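Local structure of coenzyme F420-dependent N(5),N(10)-methenyltetrahydromethanopterin reductase-related protein (Desulfurobacterium thermolithotrophum DSM 11699, 6HUY) at the interface of chains A and B. The protein belongs to the Hmd family, binds the iron-guanylylpyridinol cofactor and probably uses methenyl-tetrahydrofolate as its pterin ligand. Residues are numbered along the deposited sequence; one frame, centred on the assembly and turned at random. Chains: chain A, Coenzyme F420-dependent N(5),N(10)-methenyltetrahydromethanopterin reductase-related protein; chain B, Coenzyme F420-dependent N(5),N(10)-methenyltetrahydromethanopterin reductase-related protein.

Contact 1: the interface of chains A and B. Residues chain A 241-243, 246, 267; chain B 201, 206, 209-210, 213.
A:Ser242 and B:Thr210 meet where two long helices, 232-262 of chain A and 207-228 of chain B, pack together in the helical dimer interface of this Hmd-family protein. Contact is tight here: the partner chain hides 41 Å² of A:Ser242 and 33 Å² of B:Thr210, and A:Ser242 OG reaches B:Thr210 OG1 in a weak hydrogen bond of 3.2 Å. B:Thr210 OG1 also donates hydrogen bonds within its own chain, to B:Pro201 O at 2.9 Å and B:Gly206 O at 3.1 Å. It approaches the first carbonyl tilted 30° from its plane and the second from above, so its hydrogen can serve either. The torsion of B:Thr210 explains the division of labour: with OG1 beside the backbone N (chi1 -56°) and CG2 anti to it, the hydroxyl turns to the carbonyls and to A:Ser242, while the methyl CG2 meets A:Ile246 CD1 at 3.8 Å and the methionine methyl A:Met267 CE. With a valine in place of B:Thr210, both carbonyls would probably lose this partner and A:Ser242 OG its weak bond. The next residue of chain A, A:Leu243, points CD2 at B:Ala213 CB, 3.6 Å away and about a turn beyond B:Thr210, and crosses B:Thr209 at about a right angle. The B:Pro201 ring rests against A:Ser242, with B:Pro201 CB 4.0 Å from A:Ser242 CA. Packing slackens towards A:Gln241, which hides little surface and whose backbone O is 4.3 Å from B:Pro201 CG.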
# COMPACT_ATOMS: atom_id res chain seq x y z
N GLN A 241 5.00 -2.91 5.47
CA GLN A 241 5.64 -4.00 4.76
C GLN A 241 4.65 -4.76 3.89
O GLN A 241 4.95 -5.08 2.73
CB GLN A 241 6.26 -4.92 5.81
CG GLN A 241 6.88 -6.19 5.35
CD GLN A 241 7.62 -6.88 6.50
OE1 GLN A 241 8.82 -6.67 6.72
NE2 GLN A 241 6.89 -7.68 7.26
N SER A 242 3.47 -5.07 4.43
CA SER A 242 2.48 -5.82 3.67
C SER A 242 2.01 -5.05 2.45
O SER A 242 1.95 -5.60 1.34
CB SER A 242 1.29 -6.17 4.57
OG SER A 242 1.70 -7.02 5.63
N LEU A 243 1.66 -3.78 2.63
CA LEU A 243 1.13 -2.99 1.53
C LEU A 243 2.23 -2.65 0.52
O LEU A 243 1.95 -2.56 -0.68
CB LEU A 243 0.43 -1.74 2.07
CG LEU A 243 -0.82 -2.06 2.92
CD1 LEU A 243 -1.54 -0.79 3.40
CD2 LEU A 243 -1.81 -2.92 2.17
N ILE A 246 2.45 -5.95 -1.70
CA ILE A 246 1.32 -6.08 -2.63
C ILE A 246 1.43 -5.06 -3.75
O ILE A 246 1.11 -5.35 -4.91
CB ILE A 246 -0.02 -5.91 -1.89
CG1 ILE A 246 -0.23 -7.02 -0.87
CG2 ILE A 246 -1.20 -5.87 -2.92
CD1 ILE A 246 -1.41 -6.70 0.03
N MET A 267 -3.26 -17.39 2.52
CA MET A 267 -3.89 -16.23 3.15
C MET A 267 -5.10 -16.65 3.97
O MET A 267 -5.28 -16.20 5.11
CB MET A 267 -4.29 -15.24 2.07
CG MET A 267 -3.14 -14.47 1.44
SD MET A 267 -3.74 -13.18 0.33
CE MET A 267 -4.38 -12.03 1.53
N PRO B 201 4.06 -10.79 5.00
CA PRO B 201 2.76 -10.23 4.64
C PRO B 201 1.62 -11.23 4.69
O PRO B 201 0.50 -10.87 5.07
CB PRO B 201 3.00 -9.72 3.21
CG PRO B 201 4.43 -9.36 3.20
CD PRO B 201 5.12 -10.35 4.08
N GLY B 206 -0.61 -8.85 10.63
CA GLY B 206 -1.03 -7.96 9.58
C GLY B 206 -1.68 -8.61 8.37
O GLY B 206 -1.95 -7.92 7.39
N THR B 209 -4.64 -6.64 7.35
CA THR B 209 -4.49 -5.57 6.36
C THR B 209 -4.18 -6.12 4.97
O THR B 209 -4.67 -5.59 3.97
CB THR B 209 -3.39 -4.60 6.82
OG1 THR B 209 -3.76 -4.02 8.08
CG2 THR B 209 -3.19 -3.47 5.83
N THR B 210 -3.39 -7.19 4.90
CA THR B 210 -3.07 -7.81 3.62
C THR B 210 -4.33 -8.31 2.94
O THR B 210 -4.55 -8.09 1.74
CB THR B 210 -2.08 -8.95 3.82
OG1 THR B 210 -0.92 -8.46 4.50
CG2 THR B 210 -1.66 -9.60 2.48
N ALA B 213 -6.90 -5.48 1.98
CA ALA B 213 -6.42 -4.71 0.84
C ALA B 213 -6.47 -5.53 -0.44
O ALA B 213 -6.78 -5.00 -1.52
CB ALA B 213 -4.99 -4.22 1.10

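Contact 2: the interface of chains A and B. Residues chain A 259, 262, 264, 267, 287, 291; chain B 211, 214-215.
B:Phe214 pushes its ring from helix 207-228 of chain B into an apolar pocket of chain A lined by helices 232-262, 264-271 and 282-292, a knob-into-pocket arrangement in the helical dimer interface of the Hmd family. CG stands anti to the backbone N (chi1 177°), which carries the ring away from its helix, and chi2 of -87° turns the ring roughly perpendicular to the plane through CA, CB and CG. Two leucines flank opposite sides of the ring, both displaced towards the same face. A:Leu262 runs antiparallel to the phenylalanine and touches B:Phe214 CD2 with its CD1 at 3.6 Å, whereas A:Leu291 comes in at a slant and places CD2 3.6 Å from B:Phe214 CD1. At the far end, B:Phe214 CZ meets A:Val264 CG2 at 4.0 Å and A:Ile259 CG1 at 4.1 Å, both side chains crossing the ring direction at about a right angle. A:Met267 covers the face towards which the leucines lean, its sulfur SD 4.4 Å from B:Phe214 CG. The bend in its chain at chi3 (72°) then turns A:Met267 CE to within 3.5 Å of B:Ala211 CA, a tight fit. Beyond, A:Ala287 CB and B:Ala215 CB meet methyl to methyl at 4.0 Å, small residues that probably allow the close approach of helices 282-292 and 207-228. Burying an aromatic ring of one subunit among aliphatic groups of the other is likely to fix the register of the helices and stabilise the dimer.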
# COMPACT_ATOMS: atom_id res chain seq x y z
N ILE A 259 -2.04 -12.70 -7.71
CA ILE A 259 -2.85 -13.83 -7.30
C ILE A 259 -2.01 -15.10 -7.25
O ILE A 259 -2.10 -15.89 -6.30
CB ILE A 259 -4.06 -13.97 -8.25
CG1 ILE A 259 -5.00 -12.77 -8.08
CG2 ILE A 259 -4.82 -15.25 -7.99
CD1 ILE A 259 -5.95 -12.57 -9.27
N LEU A 262 0.91 -14.58 -4.22
CA LEU A 262 0.55 -14.40 -2.81
C LEU A 262 0.05 -15.70 -2.18
O LEU A 262 0.32 -15.96 -1.00
CB LEU A 262 -0.51 -13.32 -2.65
CG LEU A 262 -0.09 -11.97 -2.06
CD1 LEU A 262 -1.32 -11.10 -1.81
CD2 LEU A 262 0.69 -12.10 -0.79
N VAL A 264 -3.64 -17.54 -2.22
CA VAL A 264 -4.89 -17.30 -1.51
C VAL A 264 -5.13 -18.37 -0.45
O VAL A 264 -5.66 -18.08 0.63
CB VAL A 264 -6.05 -17.23 -2.53
CG1 VAL A 264 -7.42 -17.18 -1.83
CG2 VAL A 264 -5.86 -16.03 -3.41
N MET A 267 -3.26 -17.39 2.52
CA MET A 267 -3.89 -16.23 3.15
C MET A 267 -5.10 -16.65 3.97
O MET A 267 -5.28 -16.20 5.11
CB MET A 267 -4.29 -15.24 2.07
CG MET A 267 -3.14 -14.47 1.44
SD MET A 267 -3.74 -13.18 0.33
CE MET A 267 -4.38 -12.03 1.53
N ALA A 287 -13.72 -9.88 4.07
CA ALA A 287 -12.61 -10.28 3.22
C ALA A 287 -12.40 -11.79 3.26
O ALA A 287 -12.12 -12.40 2.23
CB ALA A 287 -11.33 -9.55 3.64
N LEU A 291 -12.53 -14.24 -0.09
CA LEU A 291 -11.40 -15.05 -0.53
C LEU A 291 -11.81 -16.48 -0.86
O LEU A 291 -11.19 -17.13 -1.71
CB LEU A 291 -10.31 -15.07 0.54
CG LEU A 291 -9.55 -13.76 0.76
CD1 LEU A 291 -8.55 -13.92 1.90
CD2 LEU A 291 -8.87 -13.31 -0.53
N ALA B 211 -5.19 -8.99 3.69
CA ALA B 211 -6.36 -9.63 3.09
C ALA B 211 -7.42 -8.59 2.73
O ALA B 211 -8.04 -8.67 1.66
CB ALA B 211 -6.92 -10.67 4.05
N PHE B 214 -6.14 -6.83 -0.35
CA PHE B 214 -6.22 -7.72 -1.50
C PHE B 214 -7.66 -7.85 -1.99
O PHE B 214 -7.96 -7.57 -3.16
CB PHE B 214 -5.62 -9.09 -1.11
CG PHE B 214 -5.69 -10.14 -2.18
CD1 PHE B 214 -6.81 -10.95 -2.31
CD2 PHE B 214 -4.63 -10.35 -3.04
CE1 PHE B 214 -6.87 -11.92 -3.29
CE2 PHE B 214 -4.69 -11.32 -4.02
CZ PHE B 214 -5.82 -12.11 -4.14
N ALA B 215 -8.57 -8.25 -1.10
CA ALA B 215 -9.98 -8.33 -1.48
C ALA B 215 -10.51 -6.98 -1.95
O ALA B 215 -11.33 -6.92 -2.87
CB ALA B 215 -10.82 -8.85 -0.31

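Contact 1 and contact 2 are neighbouring stretches of one surface, with the centres of their C-alpha atoms about 9 Å apart. Helix 207-228 of chain B supplies residues to both, as do helices 232-262 and 264-271 of chain A, and A:Met267 belongs to each. Together they illustrate how one helix can present different chemistry on neighbouring faces of the same turns, a hydroxyl-centred patch in contact 1 and an aromatic insertion in contact 2. Because the two chains share a sequence, equivalent contacts with the roles exchanged are to be expected, in keeping with the intertwined homodimers characteristic of the Hmd family.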